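Local coordinates for protein beta-glucuronidase (uncultured Clostridium sp., PDB 6U7J) that hydrolyses beta-glucuronide conjugates as a family 2 glycosyl hydrolase of the gut microbiota, probably including estrogen glucuronides, which it would reactivate, at residues K225-N236 and A262-G272. Residues are numbered along the deposited sequence; the frame is centred on the assembly and turned at random.
Sequences KFIKVYIRDEKN and AYLYKLDIYFG. Unlike the reference sequence in segment 225-236: Phe226 (reference Ser), Arg232 (reference Leu).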
loop_
_atom_site.group_PDB
_atom_site.type_symbol
_atom_site.label_atom_id
_atom_site.label_comp_id
_atom_site.label_asym_id
_atom_site.label_seq_id
_atom_site.Cartn_x
_atom_site.Cartn_y
_atom_site.Cartn_z
ATOM N N LYS B 225 -38.346 11.086 53.219
ATOM C CA LYS B 225 -37.760 12.398 53.403
ATOM C C LYS B 225 -38.127 13.288 52.220
ATOM O O LYS B 225 -38.592 12.824 51.173
ATOM C CB LYS B 225 -36.248 12.289 53.578
ATOM C CG LYS B 225 -35.833 11.192 54.556
ATOM C CD LYS B 225 -36.053 11.601 56.006
ATOM C CE LYS B 225 -35.376 10.616 56.967
ATOM N NZ LYS B 225 -33.880 10.745 56.980
ATOM N N PHE B 226 -37.933 14.585 52.408
ATOM C CA PHE B 226 -38.415 15.570 51.454
ATOM C C PHE B 226 -37.435 15.688 50.294
ATOM O O PHE B 226 -36.222 15.545 50.474
ATOM C CB PHE B 226 -38.615 16.923 52.147
ATOM C CG PHE B 226 -39.592 16.878 53.311
ATOM C CD1 PHE B 226 -40.783 17.591 53.267
ATOM C CD2 PHE B 226 -39.317 16.120 54.447
ATOM C CE1 PHE B 226 -41.681 17.546 54.332
ATOM C CE2 PHE B 226 -40.206 16.067 55.506
ATOM C CZ PHE B 226 -41.390 16.782 55.450
ATOM N N ILE B 227 -37.971 15.929 49.097
ATOM C CA ILE B 227 -37.175 16.045 47.882
ATOM C C ILE B 227 -37.530 17.347 47.174
ATOM O O ILE B 227 -38.678 17.802 47.210
ATOM C CB ILE B 227 -37.390 14.833 46.943
ATOM C CG1 ILE B 227 -36.192 14.661 45.998
ATOM C CG2 ILE B 227 -38.695 14.972 46.164
ATOM C CD1 ILE B 227 -36.151 13.305 45.315
ATOM N N LYS B 228 -36.522 17.957 46.546
ATOM C CA LYS B 228 -36.680 19.145 45.717
ATOM C C LYS B 228 -36.201 18.815 44.306
ATOM O O LYS B 228 -35.122 18.232 44.129
ATOM C CB LYS B 228 -35.902 20.343 46.287
ATOM C CG LYS B 228 -36.351 21.716 45.755
ATOM C CD LYS B 228 -37.749 22.125 46.280
ATOM C CE LYS B 228 -37.923 23.650 46.404
ATOM N NZ LYS B 228 -38.423 24.337 45.160
ATOM N N VAL B 229 -37.008 19.174 43.311
ATOM C CA VAL B 229 -36.761 18.817 41.919
ATOM C C VAL B 229 -36.894 20.073 41.073
ATOM O O VAL B 229 -37.974 20.672 41.016
ATOM C CB VAL B 229 -37.733 17.736 41.416
ATOM C CG1 VAL B 229 -37.571 17.527 39.915
ATOM C CG2 VAL B 229 -37.518 16.451 42.159
ATOM N N TYR B 230 -35.809 20.467 40.416
ATOM C CA TYR B 230 -35.825 21.575 39.478
ATOM C C TYR B 230 -35.625 21.052 38.063
ATOM O O TYR B 230 -34.916 20.065 37.831
ATOM C CB TYR B 230 -34.724 22.600 39.775
ATOM C CG TYR B 230 -34.678 23.165 41.181
ATOM C CD1 TYR B 230 -33.731 22.720 42.096
ATOM C CD2 TYR B 230 -35.551 24.171 41.584
ATOM C CE1 TYR B 230 -33.668 23.242 43.371
ATOM C CE2 TYR B 230 -35.492 24.701 42.860
ATOM C CZ TYR B 230 -34.548 24.235 43.752
ATOM O OH TYR B 230 -34.472 24.758 45.033
ATOM N N ILE B 231 -36.239 21.732 37.111
ATOM C CA ILE B 231 -35.944 21.522 35.706
ATOM C C ILE B 231 -35.274 22.795 35.223
ATOM O O ILE B 231 -35.890 23.871 35.228
ATOM C CB ILE B 231 -37.199 21.183 34.898
ATOM C CG1 ILE B 231 -37.794 19.874 35.420
ATOM C CG2 ILE B 231 -36.862 21.083 33.420
ATOM C CD1 ILE B 231 -38.726 19.191 34.453
ATOM N N ARG B 232 -34.000 22.683 34.854
ATOM C CA ARG B 232 -33.209 23.815 34.406
ATOM C C ARG B 232 -32.994 23.743 32.899
ATOM O O ARG B 232 -32.919 22.660 32.310
ATOM C CB ARG B 232 -31.858 23.864 35.120
ATOM C CG ARG B 232 -31.943 23.657 36.622
ATOM C CD ARG B 232 -30.713 24.209 37.337
ATOM N NE ARG B 232 -30.898 24.214 38.786
ATOM C CZ ARG B 232 -30.899 25.313 39.530
ATOM N NH1 ARG B 232 -30.727 26.492 38.958
ATOM N NH2 ARG B 232 -31.082 25.239 40.844
ATOM N N ASP B 233 -32.910 24.917 32.282
ATOM C CA ASP B 233 -32.621 25.013 30.863
ATOM C C ASP B 233 -31.102 24.993 30.684
ATOM O O ASP B 233 -30.352 24.745 31.631
ATOM C CB ASP B 233 -33.318 26.243 30.265
ATOM C CG ASP B 233 -32.748 27.571 30.764
ATOM O OD1 ASP B 233 -31.687 27.601 31.412
ATOM O OD2 ASP B 233 -33.379 28.613 30.492
ATOM N N GLU B 234 -30.625 25.261 29.467
ATOM C CA GLU B 234 -29.191 25.198 29.218
ATOM C C GLU B 234 -28.443 26.379 29.813
ATOM O O GLU B 234 -27.240 26.265 30.068
ATOM C CB GLU B 234 -28.924 25.100 27.718
ATOM C CG GLU B 234 -29.392 23.778 27.141
ATOM C CD GLU B 234 -28.792 23.474 25.780
ATOM O OE1 GLU B 234 -28.546 24.427 25.001
ATOM O OE2 GLU B 234 -28.588 22.271 25.493
ATOM N N LYS B 235 -29.123 27.500 30.049
ATOM C CA LYS B 235 -28.564 28.598 30.830
ATOM C C LYS B 235 -28.667 28.357 32.337
ATOM O O LYS B 235 -28.386 29.274 33.122
ATOM C CB LYS B 235 -29.258 29.918 30.461
ATOM C CG LYS B 235 -29.453 30.133 28.957
ATOM C CD LYS B 235 -30.891 29.824 28.509
ATOM C CE LYS B 235 -30.937 29.185 27.105
ATOM N NZ LYS B 235 -32.291 28.641 26.733
ATOM N N ASN B 236 -29.070 27.152 32.747
ATOM C CA ASN B 236 -29.231 26.728 34.136
ATOM C C ASN B 236 -30.351 27.460 34.864
ATOM O O ASN B 236 -30.501 27.294 36.082
ATOM C CB ASN B 236 -27.931 26.873 34.935
ATOM C CG ASN B 236 -27.699 25.711 35.884
ATOM O OD1 ASN B 236 -27.473 24.576 35.456
ATOM N ND2 ASN B 236 -27.749 25.989 37.184
ATOM N N ALA B 262 -29.228 19.683 19.096
ATOM C CA ALA B 262 -29.633 19.176 20.398
ATOM C C ALA B 262 -29.983 20.310 21.362
ATOM O O ALA B 262 -29.364 21.375 21.349
ATOM C CB ALA B 262 -28.515 18.313 20.986
ATOM N N TYR B 263 -30.977 20.070 22.211
ATOM C CA TYR B 263 -31.195 20.875 23.408
ATOM C C TYR B 263 -31.391 19.927 24.585
ATOM O O TYR B 263 -32.134 18.945 24.476
ATOM C CB TYR B 263 -32.408 21.810 23.259
ATOM C CG TYR B 263 -32.447 22.912 24.296
ATOM C CD1 TYR B 263 -33.034 22.703 25.542
ATOM C CD2 TYR B 263 -31.884 24.156 24.037
ATOM C CE1 TYR B 263 -33.068 23.711 26.501
ATOM C CE2 TYR B 263 -31.908 25.164 24.982
ATOM C CZ TYR B 263 -32.506 24.939 26.213
ATOM O OH TYR B 263 -32.527 25.940 27.153
ATOM N N LEU B 264 -30.730 20.202 25.704
ATOM C CA LEU B 264 -30.829 19.320 26.863
ATOM C C LEU B 264 -31.216 20.122 28.092
ATOM O O LEU B 264 -30.473 21.014 28.509
ATOM C CB LEU B 264 -29.515 18.572 27.116
ATOM C CG LEU B 264 -29.063 17.657 25.973
ATOM C CD1 LEU B 264 -27.678 17.062 26.256
ATOM C CD2 LEU B 264 -30.103 16.566 25.736
ATOM N N TYR B 265 -32.372 19.802 28.666
ATOM C CA TYR B 265 -32.702 20.276 30.001
ATOM C C TYR B 265 -31.982 19.416 31.035
ATOM O O TYR B 265 -31.417 18.369 30.719
ATOM C CB TYR B 265 -34.214 20.242 30.237
ATOM C CG TYR B 265 -34.975 21.231 29.392
ATOM C CD1 TYR B 265 -35.361 20.909 28.094
ATOM C CD2 TYR B 265 -35.303 22.498 29.882
ATOM C CE1 TYR B 265 -36.052 21.817 27.305
ATOM C CE2 TYR B 265 -35.993 23.416 29.091
ATOM C CZ TYR B 265 -36.368 23.060 27.805
ATOM O OH TYR B 265 -37.055 23.945 26.999
ATOM N N LYS B 266 -31.995 19.862 32.286
ATOM C CA LYS B 266 -31.412 19.086 33.373
ATOM C C LYS B 266 -32.458 18.879 34.455
ATOM O O LYS B 266 -33.073 19.846 34.916
ATOM C CB LYS B 266 -30.164 19.767 33.949
ATOM C CG LYS B 266 -29.170 20.256 32.906
ATOM C CD LYS B 266 -28.930 21.749 33.072
ATOM C CE LYS B 266 -28.024 22.314 31.991
ATOM N NZ LYS B 266 -28.153 21.579 30.687
ATOM N N LEU B 267 -32.678 17.617 34.826
ATOM C CA LEU B 267 -33.429 17.265 36.030
ATOM C C LEU B 267 -32.467 17.367 37.208
ATOM O O LEU B 267 -31.601 16.512 37.391
ATOM C CB LEU B 267 -34.030 15.869 35.910
ATOM C CG LEU B 267 -35.194 15.560 36.869
ATOM C CD1 LEU B 267 -36.349 16.547 36.672
ATOM C CD2 LEU B 267 -35.703 14.120 36.736
ATOM N N ASP B 268 -32.607 18.432 38.000
ATOM C CA ASP B 268 -31.680 18.775 39.072
ATOM C C ASP B 268 -32.357 18.479 40.404
ATOM O O ASP B 268 -33.354 19.127 40.755
ATOM C CB ASP B 268 -31.279 20.245 38.962
ATOM C CG ASP B 268 -30.094 20.621 39.847
ATOM O OD1 ASP B 268 -29.229 19.764 40.158
ATOM O OD2 ASP B 268 -30.027 21.817 40.217
ATOM N N ILE B 269 -31.813 17.510 41.142
ATOM C CA ILE B 269 -32.502 16.870 42.255
ATOM C C ILE B 269 -31.675 17.024 43.525
ATOM O O ILE B 269 -30.474 16.719 43.534
ATOM C CB ILE B 269 -32.756 15.381 41.967
ATOM C CG1 ILE B 269 -33.447 15.211 40.613
ATOM C CG2 ILE B 269 -33.548 14.735 43.091
ATOM C CD1 ILE B 269 -33.541 13.764 40.142
ATOM N N TYR B 270 -32.328 17.463 44.603
ATOM C CA TYR B 270 -31.724 17.549 45.925
ATOM C C TYR B 270 -32.515 16.680 46.898
ATOM O O TYR B 270 -33.734 16.825 47.021
ATOM C CB TYR B 270 -31.677 18.997 46.415
ATOM C CG TYR B 270 -30.734 19.883 45.624
ATOM C CD1 TYR B 270 -31.138 20.477 44.433
ATOM C CD2 TYR B 270 -29.444 20.130 46.078
ATOM C CE1 TYR B 270 -30.271 21.288 43.706
ATOM C CE2 TYR B 270 -28.584 20.934 45.372
ATOM C CZ TYR B 270 -29.000 21.513 44.191
ATOM O OH TYR B 270 -28.124 22.317 43.495
ATOM N N PHE B 271 -31.816 15.783 47.589
ATOM C CA PHE B 271 -32.452 14.802 48.468
ATOM C C PHE B 271 -31.555 14.653 49.695
ATOM O O PHE B 271 -30.531 13.963 49.644
ATOM C CB PHE B 271 -32.669 13.471 47.749
ATOM C CG PHE B 271 -33.241 12.379 48.620
ATOM C CD1 PHE B 271 -34.579 12.397 48.998
ATOM C CD2 PHE B 271 -32.441 11.327 49.052
ATOM C CE1 PHE B 271 -35.115 11.382 49.792
ATOM C CE2 PHE B 271 -32.963 10.308 49.848
ATOM C CZ PHE B 271 -34.304 10.340 50.226
ATOM N N GLY B 272 -31.935 15.318 50.780
ATOM C CA GLY B 272 -31.157 15.257 52.005
ATOM C C GLY B 272 -29.781 15.866 51.822
ATOM O O GLY B 272 -29.633 17.053 51.523
#
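Tyr263 OH takes two bonds from the turn Asp233 to Asn236. Lys235 NZ donates to Tyr263 OH at 2.7 Å, and Glu234 N donates to the same oxygen in a nearly straight bond (178°). The turn is type I and follows strand 227-232, which pairs with strand 265-271 in the middle of a four-stranded antiparallel sheet. This sheet belongs to the immunoglobulin-like beta-sandwich domain of family 2 glycosyl hydrolases. Glu234 lies over one face of the Tyr263 ring, its CG 3.6 Å from the ring centroid in a CH-pi contact. Its extended chain (chi2 -163°) carries the carboxylate along the ring to where OE2 accepts Leu264 N at 3.0 Å from above the carboxylate plane. Regular backbone bonds join Lys228 with Tyr270, Tyr230 with Asp268 and Arg232 with Lys266. Ile227, Val229, Ile231, Leu267, Ile269 and Phe271 point to one sheet face. There Leu267 CD1 meets Val229 CG1 at 3.6 Å and Ile231 CG1 at 3.8 Å. Strands 198-208 and 211-220 pack against Val229, Leu267, Ile269 and Phe271. On the opposite face, that of Tyr230, Arg232 and Asp268, Tyr270 CD1 lies at the Tyr230 ring edge. Asp268 is buried; its OD1 bonds to His275 and Thr277. Its OD2 receives Arg232 NE at 2.9 Å in a salt bridge, with guanidinium and carboxylate planes 67° apart. Arg232 NH1 also donates to Asn236 O at 3.0 Å, in the guanidinium plane.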